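Local coordinates for exodeoxyribonuclease III (Neisseria meningitidis, PDB 2JC4), which probably degrades double-stranded DNA from its 3' ends as a metal-dependent repair exonuclease of the AP/ExoA family, at residues A[40-44]-A[45-49]; A[94-98]-A[99-103]; A[125-128]-A[129-133]. All coordinates share one frame; numbering follows the deposited sequence.

Contact 1 (A[40-44]-A[45-49]); sequences DKFPA and AALQM
The carbonyl oxygen of Ala-44 is gripped by two backbone N-H groups of the turn that follows. Gln-48 N reaches Ala-44 O at 2.8 Å with an N-H...O angle of 166°, the regular i to i+4 bond of an alpha helix, while Leu-47 N adds a weak, bent bond to the same oxygen at 3.2 Å. Leu-47 N is shared, since it also makes a weak bond to Pro-43 O at 3.4 Å. The pattern is that of a short helix just starting, with Pro-43 at the N-cap and at the centre of an inverse gamma turn, whose weak bond runs from Ala-44 N to Phe-42 O over 2.8 Å. The Gln-48 chain extends back along the helix and lays its amide beside Ala-44, with NE2 3.5 Å from Ala-44 CB.

Apolar contacts start from Phe-42. With CG anti to the backbone N (chi1 -176°), its ring takes Pro-43 CD over one face, and Phe-42 CZ meets the Leu-47 branch CD1 obliquely at 3.8 Å. The two side chains cross at about a right angle, and Pro-43 CB lies 4.3 Å from Ala-46 CB. Phe-42 stacks on Trp-56 and, with Leu-47, touches Cys-54 of strand 53-57, whereas Pro-43 and Ala-46 rest on helix 11-23, so the short helix 44-48 is seated against both elements.

Contact 2 (A[94-98]-A[99-103]); sequences ATVSG and VRVIN
A two-residue beta hairpin, closed by a type I' turn from Val-96 to Val-99, joins strands 91-96 and 99-105. Ser-97 and Gly-98 occupy the turn with the positive phi angles that this type requires. The hydrogen-bonded pair Val-96 and Val-99 shuts it with two backbone bonds, Val-96 N to Val-99 O and Val-99 N to Val-96 O, both 2.9 Å. At the next hydrogen-bonded pair, two residues along each strand, Val-101 N meets Ala-94 O at 2.8 Å and Ala-94 N returns to Val-101 O at 3.0 Å.

Between these rungs lies the non-hydrogen-bonded pair Thr-95 and Arg-100. The arginine chain bends at chi2 (60°), which turns it across the threonine, and NH1 of Arg-100 donates to Thr-95 OG1 over 3.0 Å, with the hydroxyl 23° out of the guanidinium plane. Ala-94 N lies over one face of the same group. Arg-100 has stronger company beyond the hairpin: NE forms a salt bridge with Glu-134 of helix 115-135, and NH1 also bonds Asp-75 O. On the other side of the sheet, Val-96 CG2 and Val-101 CG2 approach diagonally to 4.3 Å; these valines and Ala-94 pack on strands 29-33 and 65-69 of the facing sheet, while strand 141-144 pairs alongside strand 99-105.

Contact 3 (A[125-128]-A[129-133]); sequences AALT and EFVRD
Arg-132 reaches back along the helix to Thr-128, one turn earlier, and each end of its side chain meets that residue. CB of Arg-132 lies 3.2 Å from Thr-128 O, the oxygen that also accepts the backbone N-H of Arg-132. CG is swung to the side away from the backbone N (chi1 -176°) and the chain runs outward through CD, before a bend at chi3 (-66°) folds it back. The guanidinium consequently turns one face to Thr-128 O, and NH2 of Arg-132 ends 3.8 Å from the Thr-128 methyl CG2. This last approach is a van der Waals contact; the threonine hydroxyl is engaged within the helix, where OG1 bonds to Phe-124 O.

On the inward side, Leu-127 and Val-131 lie side by side and point the same way. The Leu-127 branch CD1 touches CG2 of Val-131 at 3.8 Å, and Val-131 CG2 also sits 3.4 Å from Leu-127 O, the backbone oxygen one turn earlier. The spacing comes from an unbroken run of i to i+4 bonds: Val-131 N to Leu-127 O is 2.9 Å and nearly straight at 175°, Arg-132 N to Thr-128 O is likewise 2.9 Å, and Glu-129 N to Ala-125 O is longer at 3.3 Å. The fourth joins Phe-130 N to Ala-126 O.

Helix 115-135 is the crossover helix of a beta-alpha-beta unit between the parallel strands 99-105 and 141-144. Its inner side, through Leu-127 on Val-104 and Phe-130 on Ile-102, packs on strand 99-105, Phe-130 also stacks with His-77, and Thr-128, Val-131 and Arg-132 border Leu-182.

Taken from the N terminus, the three contacts come in series, none nesting in or crossing another, and each joins adjoining pieces of chain. Contact 1 marks the passage from the loop after strand 29-33 into helix 44-48, on the outer side of the first sheet. Contact 2 reverses the chain between two strands of the second sheet, about 20 Å away between centres. Contact 3 follows on the helix that leaves strand 99-105, and here the two touch: Ile-102 CD1 lies 4.3 Å from Val-131 CG2. Together they sample the layers of the DNase I-like alpha-beta sandwich, in which helices flank two facing sheets.

Contact 1 (A[40-44]-A[45-49])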
ATOM      1  N   ASP A  40      15.614   8.888  11.472  1.00 17.19           N
ATOM      2  CA  ASP A  40      16.654   9.846  11.059  1.00 17.18           C
ATOM      3  C   ASP A  40      17.551   9.343   9.916  1.00 18.23           C
ATOM      4  O   ASP A  40      18.550  10.000   9.573  1.00 19.04           O
ATOM      5  CB  ASP A  40      17.487  10.294  12.285  1.00 16.88           C
ATOM      6  CG  ASP A  40      18.443   9.217  12.794  1.00 17.85           C
ATOM      7  OD1 ASP A  40      18.332   8.048  12.349  1.00 21.20           O
ATOM      8  OD2 ASP A  40      19.309   9.529  13.654  1.00 13.94           O
ATOM      9  N   LYS A  41      17.229   8.176   9.332  1.00 16.89           N
ATOM     10  CA  LYS A  41      17.992   7.654   8.194  1.00 16.87           C
ATOM     11  C   LYS A  41      17.221   7.751   6.850  1.00 16.94           C
ATOM     12  O   LYS A  41      17.743   7.423   5.779  1.00 16.91           O
ATOM     13  CB  LYS A  41      18.447   6.229   8.472  1.00 17.20           C
ATOM     14  CG  LYS A  41      19.320   6.085   9.720  1.00 19.65           C
ATOM     15  CD  LYS A  41      20.773   6.438   9.423  1.00 26.97           C
ATOM     16  CE  LYS A  41      21.614   6.550  10.691  1.00 29.85           C
ATOM     17  NZ  LYS A  41      21.621   7.968  11.199  1.00 32.36           N
ATOM     18  N   PHE A  42      15.989   8.232   6.915  1.00 16.58           N
ATOM     19  CA  PHE A  42      15.183   8.471   5.717  1.00 16.90           C
ATOM     20  C   PHE A  42      15.958   9.471   4.838  1.00 16.95           C
ATOM     21  O   PHE A  42      16.405  10.505   5.372  1.00 16.20           O
ATOM     22  CB  PHE A  42      13.831   9.066   6.124  1.00 15.77           C
ATOM     23  CG  PHE A  42      12.882   9.257   4.978  1.00 17.68           C
ATOM     24  CD1 PHE A  42      12.118   8.182   4.499  1.00 17.25           C
ATOM     25  CD2 PHE A  42      12.759  10.497   4.358  1.00 15.29           C
ATOM     26  CE1 PHE A  42      11.234   8.359   3.436  1.00 15.16           C
ATOM     27  CE2 PHE A  42      11.865  10.687   3.269  1.00 18.16           C
ATOM     28  CZ  PHE A  42      11.114   9.623   2.814  1.00 15.31           C
ATOM     29  N   PRO A  43      16.102   9.190   3.510  1.00 16.72           N
ATOM     30  CA  PRO A  43      16.817  10.116   2.614  1.00 17.27           C
ATOM     31  C   PRO A  43      16.001  11.381   2.245  1.00 17.57           C
ATOM     32  O   PRO A  43      15.756  11.671   1.051  1.00 17.35           O
ATOM     33  CB  PRO A  43      17.122   9.230   1.394  1.00 16.80           C
ATOM     34  CG  PRO A  43      15.908   8.318   1.307  1.00 16.45           C
ATOM     35  CD  PRO A  43      15.627   7.991   2.765  1.00 16.40           C
ATOM     36  N   ALA A  44      15.632  12.157   3.263  1.00 18.08           N
ATOM     37  CA  ALA A  44      14.770  13.329   3.073  1.00 19.74           C
ATOM     38  C   ALA A  44      15.417  14.339   2.096  1.00 20.60           C
ATOM     39  O   ALA A  44      14.789  14.798   1.144  1.00 20.31           O
ATOM     40  CB  ALA A  44      14.439  13.997   4.432  1.00 19.34           C
ATOM     41  N   ALA A  45      16.694  14.635   2.295  1.00 22.31           N
ATOM     42  CA  ALA A  45      17.399  15.584   1.420  1.00 22.47           C
ATOM     43  C   ALA A  45      17.366  15.146  -0.048  1.00 22.24           C
ATOM     44  O   ALA A  45      17.110  15.958  -0.906  1.00 23.75           O
ATOM     45  CB  ALA A  45      18.861  15.810   1.899  1.00 23.27           C
ATOM     46  N   ALA A  46      17.627  13.872  -0.337  1.00 21.18           N
ATOM     47  CA  ALA A  46      17.626  13.398  -1.728  1.00 20.92           C
ATOM     48  C   ALA A  46      16.301  13.628  -2.451  1.00 20.89           C
ATOM     49  O   ALA A  46      16.300  13.908  -3.652  1.00 20.93           O
ATOM     50  CB  ALA A  46      18.029  11.922  -1.822  1.00 19.54           C
ATOM     51  N   LEU A  47      15.180  13.507  -1.732  1.00 20.12           N
ATOM     52  CA  LEU A  47      13.861  13.681  -2.354  1.00 19.82           C
ATOM     53  C   LEU A  47      13.386  15.126  -2.317  1.00 19.72           C
ATOM     54  O   LEU A  47      12.789  15.620  -3.282  1.00 19.27           O
ATOM     55  CB  LEU A  47      12.825  12.804  -1.654  1.00 19.91           C
ATOM     56  CG  LEU A  47      13.120  11.307  -1.688  1.00 18.85           C
ATOM     57  CD1 LEU A  47      12.158  10.519  -0.769  1.00 22.28           C
ATOM     58  CD2 LEU A  47      13.059  10.781  -3.116  1.00 19.85           C
ATOM     59  N   GLN A  48      13.607  15.783  -1.176  1.00 19.53           N
ATOM     60  CA  GLN A  48      13.297  17.201  -1.018  1.00 20.00           C
ATOM     61  C   GLN A  48      14.047  18.050  -2.048  1.00 20.51           C
ATOM     62  O   GLN A  48      13.487  18.997  -2.600  1.00 20.50           O
ATOM     63  CB  GLN A  48      13.587  17.652   0.424  1.00 20.52           C
ATOM     64  CG  GLN A  48      12.643  16.947   1.438  1.00 21.70           C
ATOM     65  CD  GLN A  48      12.950  17.219   2.908  1.00 26.68           C
ATOM     66  OE1 GLN A  48      12.025  17.302   3.745  1.00 29.33           O
ATOM     67  NE2 GLN A  48      14.235  17.333   3.240  1.00 25.61           N
ATOM     68  N   MET A  49      15.304  17.683  -2.312  1.00 20.34           N
ATOM     69  CA  MET A  49      16.135  18.420  -3.258  1.00 21.27           C
ATOM     70  C   MET A  49      15.650  18.232  -4.666  1.00 20.76           C
ATOM     71  O   MET A  49      16.088  18.955  -5.577  1.00 19.97           O
ATOM     72  CB  MET A  49      17.620  18.061  -3.106  1.00 21.45           C
ATOM     73  CG  MET A  49      18.184  18.655  -1.815  1.00 25.14           C
ATOM     74  SD  MET A  49      19.957  18.340  -1.537  1.00 33.18           S
ATOM     75  CE  MET A  49      20.672  18.973  -3.046  1.00 33.75           C
TER

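Contact 2 (A[94-98]-A[99-103])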
ATOM      1  N   ALA A  94      -2.218  11.707   5.841  1.00 12.84           N
ATOM      2  CA  ALA A  94      -2.086  13.149   5.720  1.00 13.87           C
ATOM      3  C   ALA A  94      -3.077  13.579   4.669  1.00 14.49           C
ATOM      4  O   ALA A  94      -3.520  12.753   3.889  1.00 15.11           O
ATOM      5  CB  ALA A  94      -0.687  13.537   5.311  1.00 13.38           C
ATOM      6  N   THR A  95      -3.425  14.861   4.690  1.00 14.64           N
ATOM      7  CA  THR A  95      -4.345  15.457   3.723  1.00 15.99           C
ATOM      8  C   THR A  95      -3.474  16.198   2.726  1.00 16.47           C
ATOM      9  O   THR A  95      -2.714  17.128   3.105  1.00 14.92           O
ATOM     10  CB  THR A  95      -5.354  16.432   4.400  1.00 14.93           C
ATOM     11  OG1 THR A  95      -6.000  15.778   5.495  1.00 14.47           O
ATOM     12  CG2 THR A  95      -6.397  16.902   3.407  1.00 17.87           C
ATOM     13  N   VAL A  96      -3.574  15.760   1.469  1.00 17.00           N
ATOM     14  CA  VAL A  96      -2.715  16.202   0.385  1.00 18.90           C
ATOM     15  C   VAL A  96      -3.620  16.683  -0.726  1.00 20.38           C
ATOM     16  O   VAL A  96      -4.428  15.898  -1.245  1.00 21.13           O
ATOM     17  CB  VAL A  96      -1.806  15.041  -0.157  1.00 18.53           C
ATOM     18  CG1 VAL A  96      -0.795  15.577  -1.144  1.00 20.01           C
ATOM     19  CG2 VAL A  96      -1.084  14.305   0.982  1.00 17.23           C
ATOM     20  N   SER A  97      -3.529  17.969  -1.087  1.00 21.24           N
ATOM     21  CA  SER A  97      -4.432  18.521  -2.132  1.00 23.06           C
ATOM     22  C   SER A  97      -5.899  18.197  -1.862  1.00 21.98           C
ATOM     23  O   SER A  97      -6.628  17.813  -2.782  1.00 23.30           O
ATOM     24  CB  SER A  97      -4.091  17.970  -3.513  1.00 23.42           C
ATOM     25  OG  SER A  97      -2.878  18.490  -3.996  1.00 28.34           O
ATOM     26  N   GLY A  98      -6.320  18.319  -0.612  1.00 21.05           N
ATOM     27  CA  GLY A  98      -7.706  18.034  -0.247  1.00 19.54           C
ATOM     28  C   GLY A  98      -8.144  16.567  -0.231  1.00 18.85           C
ATOM     29  O   GLY A  98      -9.305  16.282   0.039  1.00 18.30           O
ATOM     30  N   VAL A  99      -7.221  15.631  -0.498  1.00 17.24           N
ATOM     31  CA  VAL A  99      -7.548  14.205  -0.415  1.00 15.94           C
ATOM     32  C   VAL A  99      -6.906  13.637   0.856  1.00 14.90           C
ATOM     33  O   VAL A  99      -5.706  13.847   1.080  1.00 14.46           O
ATOM     34  CB  VAL A  99      -6.973  13.459  -1.633  1.00 15.61           C
ATOM     35  CG1 VAL A  99      -7.242  11.957  -1.523  1.00 15.20           C
ATOM     36  CG2 VAL A  99      -7.561  14.040  -2.903  1.00 17.16           C
ATOM     37  N   ARG A 100      -7.682  12.922   1.659  1.00 13.72           N
ATOM     38  CA  ARG A 100      -7.125  12.260   2.835  1.00 13.62           C
ATOM     39  C   ARG A 100      -6.470  10.969   2.342  1.00 13.78           C
ATOM     40  O   ARG A 100      -7.158  10.094   1.791  1.00 13.50           O
ATOM     41  CB  ARG A 100      -8.241  11.935   3.844  1.00 12.44           C
ATOM     42  CG  ARG A 100      -7.740  11.465   5.191  1.00 12.62           C
ATOM     43  CD  ARG A 100      -6.850  12.541   5.864  1.00 10.95           C
ATOM     44  NE  ARG A 100      -6.525  12.165   7.233  1.00 13.84           N
ATOM     45  CZ  ARG A 100      -5.643  12.792   8.009  1.00 13.27           C
ATOM     46  NH1 ARG A 100      -4.982  13.853   7.562  1.00 11.97           N
ATOM     47  NH2 ARG A 100      -5.425  12.338   9.240  1.00 14.10           N
ATOM     48  N   VAL A 101      -5.160  10.848   2.579  1.00 12.84           N
ATOM     49  CA  VAL A 101      -4.395   9.705   2.115  1.00 12.45           C
ATOM     50  C   VAL A 101      -4.005   8.901   3.357  1.00 12.37           C
ATOM     51  O   VAL A 101      -3.347   9.400   4.231  1.00 11.89           O
ATOM     52  CB  VAL A 101      -3.142  10.165   1.368  1.00 12.85           C
ATOM     53  CG1 VAL A 101      -2.189   8.970   1.024  1.00 12.35           C
ATOM     54  CG2 VAL A 101      -3.543  10.929   0.115  1.00 14.86           C
ATOM     55  N   ILE A 102      -4.442   7.659   3.443  1.00 11.47           N
ATOM     56  CA  ILE A 102      -3.986   6.793   4.542  1.00 10.97           C
ATOM     57  C   ILE A 102      -3.108   5.674   3.963  1.00 11.28           C
ATOM     58  O   ILE A 102      -3.623   4.812   3.268  1.00 10.83           O
ATOM     59  CB  ILE A 102      -5.215   6.219   5.342  1.00 11.15           C
ATOM     60  CG1 ILE A 102      -6.161   7.376   5.773  1.00 11.05           C
ATOM     61  CG2 ILE A 102      -4.742   5.284   6.483  1.00 10.28           C
ATOM     62  CD1 ILE A 102      -7.501   6.906   6.378  1.00  9.33           C
ATOM     63  N   ASN A 103      -1.797   5.687   4.264  1.00 10.36           N
ATOM     64  CA  ASN A 103      -0.851   4.708   3.740  1.00 10.01           C
ATOM     65  C   ASN A 103      -0.614   3.622   4.798  1.00 10.25           C
ATOM     66  O   ASN A 103      -0.287   3.930   5.945  1.00  9.57           O
ATOM     67  CB  ASN A 103       0.460   5.434   3.423  1.00 10.30           C
ATOM     68  CG  ASN A 103       1.581   4.508   2.970  1.00 11.98           C
ATOM     69  OD1 ASN A 103       1.341   3.393   2.493  1.00 13.71           O
ATOM     70  ND2 ASN A 103       2.827   4.996   3.084  1.00 10.30           N
TER

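Contact 3 (A[125-128]-A[129-133])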
ATOM      1  N   ALA A 125      -8.322  -4.912  12.977  1.00 12.31           N
ATOM      2  CA  ALA A 125      -9.482  -4.423  13.726  1.00 13.68           C
ATOM      3  C   ALA A 125      -9.228  -2.968  14.075  1.00 12.43           C
ATOM      4  O   ALA A 125     -10.134  -2.120  13.980  1.00 13.23           O
ATOM      5  CB  ALA A 125      -9.664  -5.230  15.008  1.00 13.70           C
ATOM      6  N   ALA A 126      -8.002  -2.680  14.511  1.00 12.67           N
ATOM      7  CA  ALA A 126      -7.644  -1.301  14.879  1.00 12.72           C
ATOM      8  C   ALA A 126      -7.640  -0.392  13.636  1.00 13.22           C
ATOM      9  O   ALA A 126      -8.060   0.763  13.691  1.00 13.82           O
ATOM     10  CB  ALA A 126      -6.303  -1.248  15.605  1.00 12.44           C
ATOM     11  N   LEU A 127      -7.168  -0.912  12.514  1.00 13.68           N
ATOM     12  CA  LEU A 127      -7.177  -0.115  11.299  1.00 13.01           C
ATOM     13  C   LEU A 127      -8.609   0.239  10.882  1.00 13.60           C
ATOM     14  O   LEU A 127      -8.885   1.367  10.499  1.00 13.52           O
ATOM     15  CB  LEU A 127      -6.478  -0.883  10.166  1.00 13.42           C
ATOM     16  CG  LEU A 127      -6.476  -0.187   8.809  1.00 11.62           C
ATOM     17  CD1 LEU A 127      -5.650   1.144   8.883  1.00  8.12           C
ATOM     18  CD2 LEU A 127      -5.935  -1.105   7.737  1.00 11.91           C
ATOM     19  N   THR A 128      -9.495  -0.746  10.925  1.00 13.30           N
ATOM     20  CA  THR A 128     -10.896  -0.551  10.531  1.00 14.65           C
ATOM     21  C   THR A 128     -11.525   0.612  11.321  1.00 14.25           C
ATOM     22  O   THR A 128     -12.224   1.470  10.762  1.00 14.56           O
ATOM     23  CB  THR A 128     -11.694  -1.871  10.731  1.00 14.53           C
ATOM     24  OG1 THR A 128     -11.000  -2.916  10.039  1.00 15.18           O
ATOM     25  CG2 THR A 128     -13.056  -1.761  10.104  1.00 13.35           C
ATOM     26  N   GLU A 129     -11.240   0.640  12.611  1.00 15.31           N
ATOM     27  CA  GLU A 129     -11.775   1.682  13.504  1.00 16.61           C
ATOM     28  C   GLU A 129     -11.252   3.072  13.105  1.00 14.47           C
ATOM     29  O   GLU A 129     -11.991   4.057  13.032  1.00 15.35           O
ATOM     30  CB  GLU A 129     -11.401   1.334  14.957  1.00 17.17           C
ATOM     31  CG  GLU A 129     -12.505   1.609  15.926  1.00 24.55           C
ATOM     32  CD  GLU A 129     -12.038   1.474  17.364  1.00 31.41           C
ATOM     33  OE1 GLU A 129     -11.700   2.514  17.976  1.00 34.41           O
ATOM     34  OE2 GLU A 129     -11.974   0.327  17.848  1.00 33.30           O
ATOM     35  N   PHE A 130      -9.971   3.160  12.833  1.00 13.66           N
ATOM     36  CA  PHE A 130      -9.384   4.440  12.466  1.00 12.71           C
ATOM     37  C   PHE A 130      -9.950   4.922  11.140  1.00 13.41           C
ATOM     38  O   PHE A 130     -10.348   6.093  11.010  1.00 13.75           O
ATOM     39  CB  PHE A 130      -7.874   4.275  12.334  1.00 12.70           C
ATOM     40  CG  PHE A 130      -7.169   5.483  11.792  1.00 14.50           C
ATOM     41  CD1 PHE A 130      -7.179   6.691  12.499  1.00 12.55           C
ATOM     42  CD2 PHE A 130      -6.434   5.395  10.616  1.00 15.96           C
ATOM     43  CE1 PHE A 130      -6.498   7.811  12.027  1.00 16.36           C
ATOM     44  CE2 PHE A 130      -5.747   6.532  10.116  1.00 15.51           C
ATOM     45  CZ  PHE A 130      -5.757   7.724  10.844  1.00 15.64           C
ATOM     46  N   VAL A 131      -9.950   4.027  10.152  1.00 12.28           N
ATOM     47  CA  VAL A 131     -10.449   4.368   8.796  1.00 11.74           C
ATOM     48  C   VAL A 131     -11.931   4.786   8.875  1.00 11.81           C
ATOM     49  O   VAL A 131     -12.332   5.816   8.301  1.00 11.53           O
ATOM     50  CB  VAL A 131     -10.184   3.254   7.734  1.00 11.89           C
ATOM     51  CG1 VAL A 131     -10.770   3.689   6.367  1.00  9.92           C
ATOM     52  CG2 VAL A 131      -8.681   2.996   7.560  1.00  8.74           C
ATOM     53  N   ARG A 132     -12.747   4.025   9.594  1.00 12.44           N
ATOM     54  CA  ARG A 132     -14.173   4.378   9.763  1.00 13.62           C
ATOM     55  C   ARG A 132     -14.374   5.854  10.276  1.00 14.67           C
ATOM     56  O   ARG A 132     -15.233   6.633   9.779  1.00 15.58           O
ATOM     57  CB  ARG A 132     -14.800   3.425  10.767  1.00 12.95           C
ATOM     58  CG  ARG A 132     -16.354   3.656  10.943  1.00 16.04           C
ATOM     59  CD  ARG A 132     -16.960   2.747  12.047  1.00 19.59           C
ATOM     60  NE  ARG A 132     -16.893   1.337  11.688  1.00 19.88           N
ATOM     61  CZ  ARG A 132     -16.235   0.398  12.374  1.00 25.47           C
ATOM     62  NH1 ARG A 132     -15.576   0.701  13.495  1.00 24.75           N
ATOM     63  NH2 ARG A 132     -16.252  -0.868  11.939  1.00 28.05           N
ATOM     64  N   ASP A 133     -13.572   6.213  11.268  1.00 14.63           N
ATOM     65  CA  ASP A 133     -13.593   7.534  11.867  1.00 15.25           C
ATOM     66  C   ASP A 133     -13.119   8.592  10.882  1.00 15.85           C
ATOM     67  O   ASP A 133     -13.772   9.660  10.727  1.00 16.53           O
ATOM     68  CB  ASP A 133     -12.713   7.515  13.124  1.00 16.44           C
ATOM     69  CG  ASP A 133     -12.562   8.880  13.781  1.00 20.70           C
ATOM     70  OD1 ASP A 133     -13.578   9.555  14.024  1.00 26.00           O
ATOM     71  OD2 ASP A 133     -11.409   9.274  14.061  1.00 28.45           O
TER